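Long-range contact in probable 2-dehydropantoate 2-reductase (Bacillus subtilis, PDB 3EGO), which probably catalyses the NADPH-dependent reduction of ketopantoate to pantoic acid, a step in the biosynthesis of pantothenate: residues Ser12-Tyr24 / Ile45-Cys58. Numbering follows the deposited sequence.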
loop_
_atom_site.group_PDB
_atom_site.type_symbol
_atom_site.label_atom_id
_atom_site.label_comp_id
_atom_site.label_asym_id
_atom_site.label_seq_id
_atom_site.Cartn_x
_atom_site.Cartn_y
_atom_site.Cartn_z
ATOM N N SER A 12 25.877 5.194 6.996
ATOM C CA SER A 12 26.031 6.652 6.926
ATOM C C SER A 12 26.360 7.294 8.257
ATOM O O SER A 12 27.312 8.054 8.383
ATOM C CB SER A 12 24.690 7.238 6.491
ATOM O OG SER A 12 24.483 6.792 5.161
ATOM N N VAL A 13 25.524 7.019 9.241
ATOM C CA VAL A 13 25.739 7.655 10.580
ATOM C C VAL A 13 27.012 7.177 11.233
ATOM O O VAL A 13 27.724 7.964 11.815
ATOM C CB VAL A 13 24.537 7.396 11.532
ATOM C CG1 VAL A 13 24.792 8.025 12.936
ATOM C CG2 VAL A 13 23.271 7.995 10.924
ATOM N N GLY A 14 27.287 5.870 11.187
ATOM C CA GLY A 14 28.541 5.366 11.739
ATOM C C GLY A 14 29.778 6.023 11.167
ATOM O O GLY A 14 30.673 6.435 11.901
ATOM N N LEU A 15 29.848 6.121 9.849
ATOM C CA LEU A 15 31.026 6.720 9.229
ATOM C C LEU A 15 31.146 8.189 9.590
ATOM O O LEU A 15 32.238 8.707 9.744
ATOM C CB LEU A 15 30.949 6.560 7.704
ATOM C CG LEU A 15 30.972 5.076 7.236
ATOM C CD1 LEU A 15 30.741 5.030 5.699
ATOM C CD2 LEU A 15 32.258 4.389 7.634
ATOM N N LEU A 16 30.007 8.886 9.624
ATOM C CA LEU A 16 29.980 10.320 9.976
ATOM C C LEU A 16 30.511 10.511 11.402
ATOM O O LEU A 16 31.393 11.355 11.646
ATOM C CB LEU A 16 28.520 10.823 9.915
ATOM C CG LEU A 16 28.336 12.325 10.218
ATOM C CD1 LEU A 16 28.679 13.137 9.047
ATOM C CD2 LEU A 16 26.895 12.534 10.614
ATOM N N CYS A 17 30.014 9.697 12.351
ATOM C CA CYS A 17 30.483 9.820 13.727
ATOM C C CYS A 17 31.966 9.449 13.823
ATOM O O CYS A 17 32.726 10.058 14.555
ATOM C CB CYS A 17 29.695 8.866 14.647
ATOM S SG CYS A 17 27.968 9.360 14.894
ATOM N N ALA A 18 32.373 8.413 13.091
ATOM C CA ALA A 18 33.775 7.972 13.171
ATOM C C ALA A 18 34.687 9.086 12.672
ATOM O O ALA A 18 35.679 9.370 13.303
ATOM C CB ALA A 18 33.959 6.699 12.327
ATOM N N TYR A 19 34.344 9.739 11.558
ATOM C CA TYR A 19 35.182 10.812 11.079
ATOM C C TYR A 19 35.365 11.927 12.143
ATOM O O TYR A 19 36.486 12.355 12.522
ATOM C CB TYR A 19 34.647 11.420 9.759
ATOM C CG TYR A 19 35.534 12.612 9.422
ATOM C CD1 TYR A 19 36.793 12.417 8.845
ATOM C CD2 TYR A 19 35.167 13.910 9.783
ATOM C CE1 TYR A 19 37.628 13.490 8.600
ATOM C CE2 TYR A 19 35.975 14.962 9.554
ATOM C CZ TYR A 19 37.225 14.742 8.977
ATOM O OH TYR A 19 38.045 15.819 8.752
ATOM N N TYR A 20 34.254 12.397 12.670
ATOM C CA TYR A 20 34.348 13.560 13.485
ATOM C C TYR A 20 34.904 13.253 14.855
ATOM O O TYR A 20 35.630 14.088 15.413
ATOM C CB TYR A 20 32.987 14.275 13.547
ATOM C CG TYR A 20 32.669 15.116 12.343
ATOM C CD1 TYR A 20 31.678 14.734 11.443
ATOM C CD2 TYR A 20 33.330 16.325 12.130
ATOM C CE1 TYR A 20 31.353 15.521 10.352
ATOM C CE2 TYR A 20 33.017 17.118 11.051
ATOM C CZ TYR A 20 32.016 16.703 10.156
ATOM O OH TYR A 20 31.681 17.499 9.064
ATOM N N LEU A 21 34.589 12.078 15.415
ATOM C CA LEU A 21 35.112 11.735 16.758
ATOM C C LEU A 21 36.612 11.370 16.683
ATOM O O LEU A 21 37.367 11.626 17.615
ATOM C CB LEU A 21 34.320 10.589 17.403
ATOM C CG LEU A 21 32.852 10.987 17.730
ATOM C CD1 LEU A 21 31.972 9.759 18.117
ATOM C CD2 LEU A 21 32.862 12.081 18.832
ATOM N N SER A 22 37.037 10.858 15.537
ATOM C CA SER A 22 38.471 10.584 15.288
ATOM C C SER A 22 39.332 11.850 15.397
ATOM O O SER A 22 40.540 11.756 15.629
ATOM C CB SER A 22 38.656 9.979 13.908
ATOM O OG SER A 22 38.747 11.009 12.932
ATOM N N LEU A 23 38.734 13.030 15.255
ATOM C CA LEU A 23 39.491 14.278 15.390
ATOM C C LEU A 23 39.976 14.528 16.800
ATOM O O LEU A 23 40.866 15.335 16.986
ATOM C CB LEU A 23 38.688 15.508 14.928
ATOM C CG LEU A 23 38.184 15.501 13.474
ATOM C CD1 LEU A 23 37.247 16.670 13.270
ATOM C CD2 LEU A 23 39.324 15.609 12.499
ATOM N N TYR A 24 39.387 13.822 17.776
ATOM C CA TYR A 24 39.646 14.045 19.177
ATOM C C TYR A 24 39.979 12.776 19.896
ATOM O O TYR A 24 40.542 12.814 20.986
ATOM C CB TYR A 24 38.443 14.731 19.857
ATOM C CG TYR A 24 38.238 16.110 19.339
ATOM C CD1 TYR A 24 37.364 16.347 18.283
ATOM C CD2 TYR A 24 38.995 17.181 19.831
ATOM C CE1 TYR A 24 37.196 17.602 17.783
ATOM C CE2 TYR A 24 38.830 18.452 19.322
ATOM C CZ TYR A 24 37.921 18.655 18.298
ATOM O OH TYR A 24 37.755 19.904 17.746
ATOM N N ILE A 45 38.780 6.872 6.504
ATOM C CA ILE A 45 37.444 7.326 6.161
ATOM C C ILE A 45 37.526 8.643 5.426
ATOM O O ILE A 45 38.259 9.554 5.828
ATOM C CB ILE A 45 36.586 7.489 7.449
ATOM C CG1 ILE A 45 36.206 6.108 7.981
ATOM C CG2 ILE A 45 35.309 8.282 7.162
ATOM C CD1 ILE A 45 35.696 6.186 9.374
ATOM N N ARG A 46 36.765 8.776 4.359
ATOM C CA ARG A 46 36.717 10.039 3.653
ATOM C C ARG A 46 35.408 10.700 3.976
ATOM O O ARG A 46 34.374 10.059 3.966
ATOM C CB ARG A 46 36.775 9.817 2.148
ATOM C CG ARG A 46 37.990 9.036 1.688
ATOM C CD ARG A 46 39.293 9.792 1.976
ATOM N NE ARG A 46 40.492 8.979 1.753
ATOM C CZ ARG A 46 41.110 8.853 0.578
ATOM N NH1 ARG A 46 42.190 8.092 0.479
ATOM N NH2 ARG A 46 40.653 9.488 -0.500
ATOM N N LEU A 47 35.447 11.988 4.245
ATOM C CA LEU A 47 34.195 12.693 4.431
ATOM C C LEU A 47 34.157 13.804 3.427
ATOM O O LEU A 47 35.145 14.552 3.290
ATOM C CB LEU A 47 34.109 13.259 5.848
ATOM C CG LEU A 47 32.831 14.083 6.044
ATOM C CD1 LEU A 47 32.046 13.567 7.266
ATOM C CD2 LEU A 47 33.243 15.506 6.199
ATOM N N TYR A 48 33.030 13.907 2.724
ATOM C CA TYR A 48 32.789 14.959 1.734
ATOM C C TYR A 48 31.860 15.997 2.354
ATOM O O TYR A 48 30.845 15.661 3.004
ATOM C CB TYR A 48 32.127 14.374 0.484
ATOM C CG TYR A 48 32.910 13.312 -0.277
ATOM C CD1 TYR A 48 33.453 13.584 -1.527
ATOM C CD2 TYR A 48 33.076 12.026 0.244
ATOM C CE1 TYR A 48 34.167 12.587 -2.237
ATOM C CE2 TYR A 48 33.774 11.054 -0.428
ATOM C CZ TYR A 48 34.319 11.328 -1.671
ATOM O OH TYR A 48 35.009 10.341 -2.340
ATOM N N LYS A 49 32.199 17.266 2.203
ATOM C CA LYS A 49 31.361 18.270 2.768
ATOM C C LYS A 49 31.462 19.451 1.863
ATOM O O LYS A 49 32.460 20.187 1.908
ATOM C CB LYS A 49 31.775 18.641 4.173
ATOM C CG LYS A 49 30.777 19.502 4.862
ATOM C CD LYS A 49 31.097 19.560 6.328
ATOM C CE LYS A 49 32.563 20.013 6.561
ATOM N NZ LYS A 49 33.143 19.483 7.874
ATOM N N GLY A 50 30.418 19.584 1.052
ATOM C CA GLY A 50 30.211 20.699 0.132
ATOM C C GLY A 50 31.435 21.174 -0.621
ATOM O O GLY A 50 31.746 22.380 -0.625
ATOM N N GLY A 51 32.120 20.265 -1.304
ATOM C CA GLY A 51 33.300 20.705 -2.090
ATOM C C GLY A 51 34.648 20.414 -1.442
ATOM O O GLY A 51 35.691 20.396 -2.115
ATOM N N GLU A 52 34.636 20.184 -0.134
ATOM C CA GLU A 52 35.825 19.733 0.553
ATOM C C GLU A 52 35.795 18.215 0.783
ATOM O O GLU A 52 34.734 17.592 0.946
ATOM C CB GLU A 52 36.013 20.479 1.864
ATOM C CG GLU A 52 36.119 21.996 1.692
ATOM C CD GLU A 52 36.227 22.723 3.001
ATOM O OE1 GLU A 52 35.224 22.765 3.758
ATOM O OE2 GLU A 52 37.313 23.260 3.280
ATOM N N GLU A 53 36.969 17.620 0.784
ATOM C CA GLU A 53 37.085 16.197 1.110
ATOM C C GLU A 53 38.155 16.041 2.135
ATOM O O GLU A 53 39.296 16.477 1.926
ATOM C CB GLU A 53 37.486 15.370 -0.113
ATOM C CG GLU A 53 36.441 15.222 -1.126
ATOM C CD GLU A 53 36.881 14.309 -2.282
ATOM O OE1 GLU A 53 37.732 13.392 -2.086
ATOM O OE2 GLU A 53 36.342 14.515 -3.386
ATOM N N PHE A 54 37.819 15.395 3.232
ATOM C CA PHE A 54 38.778 15.147 4.292
ATOM C C PHE A 54 39.048 13.658 4.414
ATOM O O PHE A 54 38.216 12.841 4.022
ATOM C CB PHE A 54 38.238 15.679 5.621
ATOM C CG PHE A 54 37.848 17.126 5.556
ATOM C CD1 PHE A 54 38.804 18.115 5.771
ATOM C CD2 PHE A 54 36.560 17.500 5.174
ATOM C CE1 PHE A 54 38.458 19.440 5.661
ATOM C CE2 PHE A 54 36.214 18.833 5.071
ATOM C CZ PHE A 54 37.177 19.805 5.339
ATOM N N ARG A 55 40.203 13.317 4.962
ATOM C CA ARG A 55 40.514 11.934 5.278
ATOM C C ARG A 55 40.889 11.800 6.730
ATOM O O ARG A 55 41.628 12.629 7.294
ATOM C CB ARG A 55 41.676 11.385 4.390
ATOM C CG ARG A 55 41.924 9.914 4.690
ATOM C CD ARG A 55 43.398 9.569 4.715
ATOM N NE ARG A 55 43.976 9.415 3.382
ATOM C CZ ARG A 55 44.674 8.349 2.979
ATOM N NH1 ARG A 55 45.166 8.329 1.756
ATOM N NH2 ARG A 55 44.893 7.313 3.793
ATOM N N ALA A 56 40.357 10.769 7.362
ATOM C CA ALA A 56 40.718 10.437 8.734
ATOM C C ALA A 56 41.132 8.990 8.821
ATOM O O ALA A 56 40.465 8.100 8.322
ATOM C CB ALA A 56 39.525 10.672 9.713
ATOM N N ASP A 57 42.209 8.732 9.545
ATOM C CA ASP A 57 42.557 7.359 9.762
ATOM C C ASP A 57 41.806 6.802 11.018
ATOM O O ASP A 57 41.553 7.513 11.990
ATOM C CB ASP A 57 44.088 7.241 9.619
ATOM C CG ASP A 57 44.598 7.922 8.283
ATOM O OD1 ASP A 57 44.104 7.594 7.156
ATOM O OD2 ASP A 57 45.473 8.818 8.346
ATOM N N CYS A 58 41.310 5.574 10.901
ATOM C CA CYS A 58 40.377 4.969 11.846
ATOM C C CYS A 58 40.721 3.482 11.924
ATOM O O CYS A 58 41.097 2.916 10.911
ATOM C CB CYS A 58 38.961 5.142 11.247
ATOM S SG CYS A 58 37.576 4.716 12.249
#
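I45 opens the contact by setting its CD1 against the CB of A18, a tight fit at 3.5 Å, while its other branch, CG2, lies beside the CB of Y19. Two residues on, L47 lays its CB over one face of the Y19 ring, 4.1 Å from the centroid, in a CH-pi contact. With CG anti to the backbone N (chi1 177°), L47 carries CD1 onward against both L16 CD1 and Y20 CE1. K49 bends at chi3 (54°), and its NZ comes up at the edge of the Y20 ring to give a 2.7 Å hydrogen bond to the OH, which also bonds H136 ND1. The chain then reverses through a type I' turn, K49 to E52. This hairpin lies across helix 12-22, the first helix of the Rossmann-type NADP(+)-binding domain; the helix's first turn, S12 to G14, completes the glycine-rich motif that probably binds the cofactor, and the axis of strand 45-49 passes the helix at 97°. On the return strand F54 meets the Y19 hydroxyl with its CB, 3.1 Å from OH. A56 then packs its CB against Y19 CD1 at 3.4 Å and S22 OG at 3.3 Å. S22 OG is turned back to its own helix, where it donates a 2.7 Å hydrogen bond to Y19 O. In one of two conformers C58 brings SG to A18 CB, which also touches V27 and V29 of strand 26-30.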